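Local coordinates for lysyl oxidase (Pichia pastoris, PDB 1W7C), which oxidises primary amines, including the side-chain amine of lysine, to aldehydes with the help of copper and a built-in topaquinone cofactor, at the interface of chains A and B. Residues are numbered along the deposited sequence; one frame, centred on the assembly and turned at random. Chains: chain A/B, Lysyl oxidase.

Contact 1: the interface of chains A and B. Residues chain A 5, 286, 716-718; chain B 286, 718-720.
A:Val718 and B:Val718 face each other across the dimer as a strictly reciprocal pair. The backbone N of each gives a hydrogen bond of 3.0 Å to the carbonyl O of the other Val718. The carbonyl O atoms of A:Val718 and B:Val718 lie 3.2 Å apart; both can only accept, so this is probably slightly unfavourable and offset by the two bonds. One step along, B:Val720 N donates to A:Cys716 O at 2.7 Å. The return bond from A:Cys716 N to B:Val720 O is longer, 3.2 Å.

The side chains close one side of this ladder. In each Val718, chi1 of -53° puts CG1 anti to the carbonyl carbon and leaves CG2 between backbone N and carbonyl carbon, turned to its twin, and the two CG2 atoms meet at 3.8 Å. CG1 of A:Val718 packs on CG2 of B:Val720. Further off, A:Val286 and B:Val286 cross at about a right angle, CG1 against CG2 at 4.0 Å both ways. B:Glu719 is poorly ordered and carries little.

Behind A:Cys716, the disulfide to A:Cys5 SG ties the strand to the N-terminal segment. In the fold, strand 716-720 of each chain meets its own copy, forming a two-stranded antiparallel pairing across the two-fold axis of the homodimer, with strands 284-286 beside it.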
loop_
_atom_site.group_PDB
_atom_site.type_symbol
_atom_site.label_atom_id
_atom_site.label_comp_id
_atom_site.label_asym_id
_atom_site.label_seq_id
_atom_site.Cartn_x
_atom_site.Cartn_y
_atom_site.Cartn_z
ATOM N N CYS A 5 -24.846 -2.362 25.700
ATOM C CA CYS A 5 -24.385 -3.374 24.760
ATOM C C CYS A 5 -24.066 -4.642 25.534
ATOM O O CYS A 5 -23.655 -4.580 26.678
ATOM C CB CYS A 5 -23.156 -2.885 24.024
ATOM S SG CYS A 5 -23.312 -1.310 23.120
ATOM N N VAL A 286 -13.723 0.540 19.453
ATOM C CA VAL A 286 -14.275 -0.194 20.576
ATOM C C VAL A 286 -14.805 -1.544 20.108
ATOM O O VAL A 286 -15.088 -1.749 18.925
ATOM C CB VAL A 286 -15.389 0.602 21.291
ATOM C CG1 VAL A 286 -14.845 1.907 21.788
ATOM C CG2 VAL A 286 -16.566 0.824 20.380
ATOM N N CYS A 716 -26.789 1.181 21.613
ATOM C CA CYS A 716 -26.538 0.597 22.920
ATOM C C CYS A 716 -25.353 1.317 23.599
ATOM O O CYS A 716 -24.573 1.966 22.937
ATOM C CB CYS A 716 -26.300 -0.920 22.769
ATOM S SG CYS A 716 -24.859 -1.419 21.835
ATOM N N GLY A 717 -25.305 1.263 24.926
ATOM C CA GLY A 717 -24.314 1.972 25.708
ATOM C C GLY A 717 -23.117 1.099 26.060
ATOM O O GLY A 717 -23.260 -0.082 26.411
ATOM N N VAL A 718 -21.931 1.702 25.979
ATOM C CA VAL A 718 -20.688 1.066 26.392
ATOM C C VAL A 718 -19.859 2.057 27.179
ATOM O O VAL A 718 -20.023 3.270 27.046
ATOM C CB VAL A 718 -19.805 0.594 25.192
ATOM C CG1 VAL A 718 -20.570 -0.275 24.231
ATOM C CG2 VAL A 718 -19.182 1.778 24.437
ATOM N N VAL B 286 -15.857 4.922 17.069
ATOM C CA VAL B 286 -16.714 5.917 17.686
ATOM C C VAL B 286 -15.952 7.224 17.868
ATOM O O VAL B 286 -14.719 7.253 17.878
ATOM C CB VAL B 286 -17.276 5.430 19.041
ATOM C CG1 VAL B 286 -18.063 4.170 18.843
ATOM C CG2 VAL B 286 -16.173 5.221 20.041
ATOM N N VAL B 718 -20.531 6.140 26.449
ATOM C CA VAL B 718 -21.110 6.652 25.216
ATOM C C VAL B 718 -22.193 5.709 24.743
ATOM O O VAL B 718 -22.204 4.528 25.092
ATOM C CB VAL B 718 -20.076 6.770 24.049
ATOM C CG1 VAL B 718 -18.856 7.555 24.448
ATOM C CG2 VAL B 718 -19.654 5.393 23.514
ATOM N N GLU B 719 -23.084 6.248 23.927
ATOM C CA GLU B 719 -24.023 5.466 23.147
ATOM C C GLU B 719 -23.414 5.172 21.780
ATOM O O GLU B 719 -22.960 6.088 21.085
ATOM C CB GLU B 719 -25.318 6.259 22.959
ATOM C CG GLU B 719 -26.521 5.399 22.624
ATOM C CD GLU B 719 -27.218 4.826 23.851
ATOM O OE1 GLU B 719 -26.575 4.715 24.924
ATOM O OE2 GLU B 719 -28.413 4.475 23.735
ATOM N N VAL B 720 -23.370 3.892 21.414
ATOM C CA VAL B 720 -22.917 3.438 20.105
ATOM C C VAL B 720 -24.146 3.447 19.205
ATOM O O VAL B 720 -25.000 2.569 19.299
ATOM C CB VAL B 720 -22.329 2.014 20.193
ATOM C CG1 VAL B 720 -21.767 1.574 18.854
ATOM C CG2 VAL B 720 -21.248 1.949 21.269
#

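Contact 2: the interface of chains A and B. Residues chain A 412, 419, 421, 706; chain B 370, 373-374, 728.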
loop_
_atom_site.group_PDB
_atom_site.type_symbol
_atom_site.label_atom_id
_atom_site.label_comp_id
_atom_site.label_asym_id
_atom_site.label_seq_id
_atom_site.Cartn_x
_atom_site.Cartn_y
_atom_site.Cartn_z
ATOM N N ARG A 412 -18.290 -6.005 -1.835
ATOM C CA ARG A 412 -19.688 -5.643 -1.943
ATOM C C ARG A 412 -20.180 -5.858 -3.357
ATOM O O ARG A 412 -19.377 -5.911 -4.297
ATOM C CB ARG A 412 -19.892 -4.140 -1.614
ATOM C CG ARG A 412 -19.466 -3.233 -2.787
ATOM C CD ARG A 412 -19.571 -1.730 -2.539
ATOM N NE ARG A 412 -20.800 -1.332 -1.844
ATOM C CZ ARG A 412 -22.013 -1.367 -2.364
ATOM N NH1 ARG A 412 -22.181 -1.789 -3.603
ATOM N NH2 ARG A 412 -23.060 -1.012 -1.610
ATOM N N SER A 419 -28.369 -5.189 -2.169
ATOM C CA SER A 419 -26.993 -4.825 -1.897
ATOM C C SER A 419 -26.437 -5.782 -0.881
ATOM O O SER A 419 -27.085 -6.045 0.134
ATOM C CB SER A 419 -26.885 -3.401 -1.355
ATOM O OG SER A 419 -27.156 -2.448 -2.348
ATOM N N ILE A 421 -22.954 -6.485 1.306
ATOM C CA ILE A 421 -21.678 -5.911 1.741
ATOM C C ILE A 421 -21.122 -6.740 2.902
ATOM O O ILE A 421 -21.859 -7.046 3.832
ATOM C CB ILE A 421 -21.831 -4.397 2.212
ATOM C CG1 ILE A 421 -22.663 -3.564 1.236
ATOM C CG2 ILE A 421 -20.454 -3.779 2.452
ATOM C CD1 ILE A 421 -23.111 -2.305 1.798
ATOM N N TRP A 706 -33.701 -5.908 5.604
ATOM C CA TRP A 706 -32.295 -5.922 6.019
ATOM C C TRP A 706 -32.039 -7.210 6.770
ATOM O O TRP A 706 -32.713 -7.499 7.730
ATOM C CB TRP A 706 -31.991 -4.740 6.939
ATOM C CG TRP A 706 -32.152 -3.370 6.307
ATOM C CD1 TRP A 706 -33.319 -2.641 6.175
ATOM C CD2 TRP A 706 -31.118 -2.557 5.756
ATOM N NE1 TRP A 706 -33.054 -1.435 5.568
ATOM C CE2 TRP A 706 -31.715 -1.357 5.306
ATOM C CE3 TRP A 706 -29.739 -2.716 5.592
ATOM C CZ2 TRP A 706 -30.987 -0.341 4.707
ATOM C CZ3 TRP A 706 -29.022 -1.712 4.981
ATOM C CH2 TRP A 706 -29.644 -0.539 4.550
ATOM N N VAL B 370 -24.289 2.478 1.525
ATOM C CA VAL B 370 -24.972 1.722 2.600
ATOM C C VAL B 370 -24.374 2.142 3.926
ATOM O O VAL B 370 -23.219 1.825 4.215
ATOM C CB VAL B 370 -24.812 0.227 2.403
ATOM C CG1 VAL B 370 -25.486 -0.515 3.532
ATOM C CG2 VAL B 370 -25.365 -0.196 0.986
ATOM N N TYR B 373 -21.712 0.173 6.659
ATOM C CA TYR B 373 -20.961 -0.850 5.963
ATOM C C TYR B 373 -20.027 -0.251 4.918
ATOM O O TYR B 373 -18.833 -0.522 4.886
ATOM C CB TYR B 373 -21.920 -1.848 5.318
ATOM C CG TYR B 373 -22.592 -2.741 6.343
ATOM C CD1 TYR B 373 -23.723 -2.328 7.023
ATOM C CD2 TYR B 373 -22.042 -3.978 6.675
ATOM C CE1 TYR B 373 -24.294 -3.132 7.986
ATOM C CE2 TYR B 373 -22.627 -4.804 7.638
ATOM C CZ TYR B 373 -23.748 -4.359 8.292
ATOM O OH TYR B 373 -24.406 -5.120 9.226
ATOM N N ASP B 374 -20.580 0.575 4.046
ATOM C CA ASP B 374 -19.766 1.237 3.042
ATOM C C ASP B 374 -18.871 2.325 3.642
ATOM O O ASP B 374 -17.786 2.578 3.103
ATOM C CB ASP B 374 -20.603 1.838 1.917
ATOM C CG ASP B 374 -21.109 0.821 0.923
ATOM O OD1 ASP B 374 -20.527 -0.280 0.768
ATOM O OD2 ASP B 374 -22.134 1.093 0.248
ATOM N N TYR B 728 -31.241 4.868 3.384
ATOM C CA TYR B 728 -30.819 4.108 2.203
ATOM C C TYR B 728 -32.006 3.504 1.490
ATOM O O TYR B 728 -32.709 2.622 2.027
ATOM C CB TYR B 728 -29.832 3.018 2.584
ATOM C CG TYR B 728 -29.355 2.210 1.404
ATOM C CD1 TYR B 728 -28.354 2.684 0.570
ATOM C CD2 TYR B 728 -29.907 0.968 1.114
ATOM C CE1 TYR B 728 -27.902 1.962 -0.521
ATOM C CE2 TYR B 728 -29.448 0.223 0.024
ATOM C CZ TYR B 728 -28.449 0.737 -0.789
ATOM O OH TYR B 728 -27.980 0.029 -1.867
#
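A:Arg412 grips B:Asp374 from its NE side, and this salt bridge is the charged core. NE donates to OD1 at 2.8 Å almost straight (175° at the hydrogen), with OD1 in the guanidinium plane. NH2 reaches the syn lone pair of OD2 less squarely, at 3.0 Å, OD2 tilted from the guanidinium plane and the two flat groups turned 48° apart. A bend at chi3 (-42°) turns the guanidinium toward the acid. Within chain B, the backbone N of B:Val370 donates to OD2 from the anti side, tilted out of the carboxylate plane, and helps orient the acid. In place of B:Asp374, an alanine would probably leave the guanidinium without its counter-charge and B:Val370 N without this acceptor.

A hydrogen bond joins A:Ser419 OG and B:Tyr728 OH, two hydroxyls 2.7 Å apart; the structure does not settle the donor.

The apolar part centres on A:Ile421, whose CD1 points at B:Val370 and rests against CB of B:Tyr373 at 3.7 Å. Its spacing to B:Val370 is modelled too tightly to interpret. The side chains of A:Trp706 and B:Tyr728 pass at a slant, the indole CH2 corner against CD2 at 3.8 Å, the ring planes steeply inclined. Within chain B, B:Val370 CG2 sits 3.6 Å above one face of that tyrosine ring, toward its rim.

Contact 3: the interface of chains A and B. Residues chain A 411-413, 420, 687, 692; chain B 266, 663.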
loop_
_atom_site.group_PDB
_atom_site.type_symbol
_atom_site.label_atom_id
_atom_site.label_comp_id
_atom_site.label_asym_id
_atom_site.label_seq_id
_atom_site.Cartn_x
_atom_site.Cartn_y
_atom_site.Cartn_z
ATOM N N LEU A 411 -15.761 -6.747 0.663
ATOM C CA LEU A 411 -16.332 -6.812 -0.682
ATOM C C LEU A 411 -17.744 -6.235 -0.651
ATOM O O LEU A 411 -18.293 -5.952 0.415
ATOM C CB LEU A 411 -16.290 -8.235 -1.262
ATOM C CG LEU A 411 -17.164 -9.319 -0.664
ATOM C CD1 LEU A 411 -18.651 -9.117 -0.926
ATOM C CD2 LEU A 411 -16.765 -10.684 -1.189
ATOM N N ARG A 412 -18.290 -6.005 -1.835
ATOM C CA ARG A 412 -19.688 -5.643 -1.943
ATOM C C ARG A 412 -20.180 -5.858 -3.357
ATOM O O ARG A 412 -19.377 -5.911 -4.297
ATOM C CB ARG A 412 -19.892 -4.140 -1.614
ATOM C CG ARG A 412 -19.466 -3.233 -2.787
ATOM C CD ARG A 412 -19.571 -1.730 -2.539
ATOM N NE ARG A 412 -20.800 -1.332 -1.844
ATOM C CZ ARG A 412 -22.013 -1.367 -2.364
ATOM N NH1 ARG A 412 -22.181 -1.789 -3.603
ATOM N NH2 ARG A 412 -23.060 -1.012 -1.610
ATOM N N HIS A 413 -21.511 -5.874 -3.487
ATOM C CA HIS A 413 -22.125 -5.640 -4.778
ATOM C C HIS A 413 -23.542 -5.110 -4.620
ATOM O O HIS A 413 -24.272 -5.560 -3.756
ATOM C CB HIS A 413 -22.106 -6.894 -5.692
ATOM C CG HIS A 413 -22.612 -6.628 -7.071
ATOM N ND1 HIS A 413 -22.026 -5.708 -7.912
ATOM C CD2 HIS A 413 -23.671 -7.140 -7.749
ATOM C CE1 HIS A 413 -22.686 -5.684 -9.055
ATOM N NE2 HIS A 413 -23.698 -6.534 -8.979
ATOM N N ALA A 420 -25.263 -6.313 -1.171
ATOM C CA ALA A 420 -24.610 -7.280 -0.303
ATOM C C ALA A 420 -23.235 -6.715 0.035
ATOM O O ALA A 420 -22.473 -6.394 -0.847
ATOM C CB ALA A 420 -24.486 -8.607 -1.030
ATOM N N ARG A 687 -17.111 -15.902 2.743
ATOM C CA ARG A 687 -18.567 -15.829 2.600
ATOM C C ARG A 687 -19.357 -16.341 3.805
ATOM O O ARG A 687 -20.535 -15.994 3.983
ATOM C CB ARG A 687 -19.030 -16.608 1.361
ATOM C CG ARG A 687 -18.465 -16.182 -0.009
ATOM C CD ARG A 687 -18.834 -14.763 -0.490
ATOM N NE ARG A 687 -18.134 -13.786 0.319
ATOM C CZ ARG A 687 -18.687 -12.888 1.116
ATOM N NH1 ARG A 687 -19.999 -12.674 1.100
ATOM N NH2 ARG A 687 -17.899 -12.147 1.862
ATOM N N GLN A 692 -21.688 -9.247 7.790
ATOM C CA GLN A 692 -22.131 -8.814 6.470
ATOM C C GLN A 692 -23.601 -8.429 6.536
ATOM O O GLN A 692 -24.267 -8.716 7.550
ATOM C CB GLN A 692 -21.830 -9.890 5.412
ATOM C CG GLN A 692 -22.409 -11.250 5.646
ATOM C CD GLN A 692 -22.111 -12.179 4.473
ATOM O OE1 GLN A 692 -22.647 -11.995 3.392
ATOM N NE2 GLN A 692 -21.304 -13.214 4.710
ATOM N N ILE B 266 -23.539 -14.263 -3.518
ATOM C CA ILE B 266 -22.625 -13.517 -2.659
ATOM C C ILE B 266 -22.914 -13.683 -1.173
ATOM O O ILE B 266 -22.020 -13.891 -0.384
ATOM C CB ILE B 266 -22.652 -12.015 -3.015
ATOM C CG1 ILE B 266 -22.209 -11.747 -4.439
ATOM C CG2 ILE B 266 -21.774 -11.207 -2.025
ATOM C CD1 ILE B 266 -22.657 -10.394 -4.900
ATOM N N ASN B 663 -17.369 -13.194 -5.987
ATOM C CA ASN B 663 -17.013 -11.794 -6.259
ATOM C C ASN B 663 -15.533 -11.558 -5.998
ATOM O O ASN B 663 -14.904 -12.231 -5.180
ATOM C CB ASN B 663 -17.754 -10.822 -5.329
ATOM C CG ASN B 663 -19.035 -10.198 -5.902
ATOM O OD1 ASN B 663 -19.423 -9.135 -5.423
ATOM N ND2 ASN B 663 -19.682 -10.826 -6.876
#
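B:Ile266 packs against A:Leu411, A:His413 and A:Ala420. At CB the side chain forks. The CG2 methyl, anti to the backbone N, goes one way and meets CB of A:Ala420 at 3.9 Å, with CD1 of A:Leu411 and NH1 of A:Arg687 at the same distance; the leucine and isoleucine run past each other in opposite directions. The other branch continues through CG1, extended at chi2 (161°), and ends with CD1 on CB of A:His413 at 3.6 Å.

The backbone of the same residue supplies the polar contact. A:Arg687 NH1 donates to B:Ile266 O at 2.8 Å, with the oxygen in the guanidinium plane but the donor lifted 36° out of the carbonyl plane. CD2 of A:Leu411 lies over one face of that guanidinium, toward its rim, and limits how it can turn. Farther back, A:Gln692 NE2 hydrogen-bonds to A:Arg687 O at 3.0 Å from above the carbonyl plane and may help steady the loop. B:Asn663 OD1 merely touches CB of A:His413; its nearness to A:Arg412 O brings two acceptors together and is no bond.

In the fold, the B loop just beyond 3-10 helix 262-264 docks on strands 411-415 and 418-422 of chain A, beside the loop leading into strand 692-697.

Contact 2 and contact 3 are neighbours, their C-alpha centres about 9 Å apart, and they share A:Arg412 and strands 411-415 and 418-422 of chain A, which chain B engages with different loops. Contact 1 stands apart, about 21 Å from contact 2 and 27 Å from contact 3, and lies on the two-fold axis. Contacts 2 and 3 each recur with the chains exchanged, so the dimer is joined at its axis and again on either side. All three centres lie 41 to 44 Å from A:Asp358, the predicted catalytic base of chain A, so no direct part in that active site is apparent.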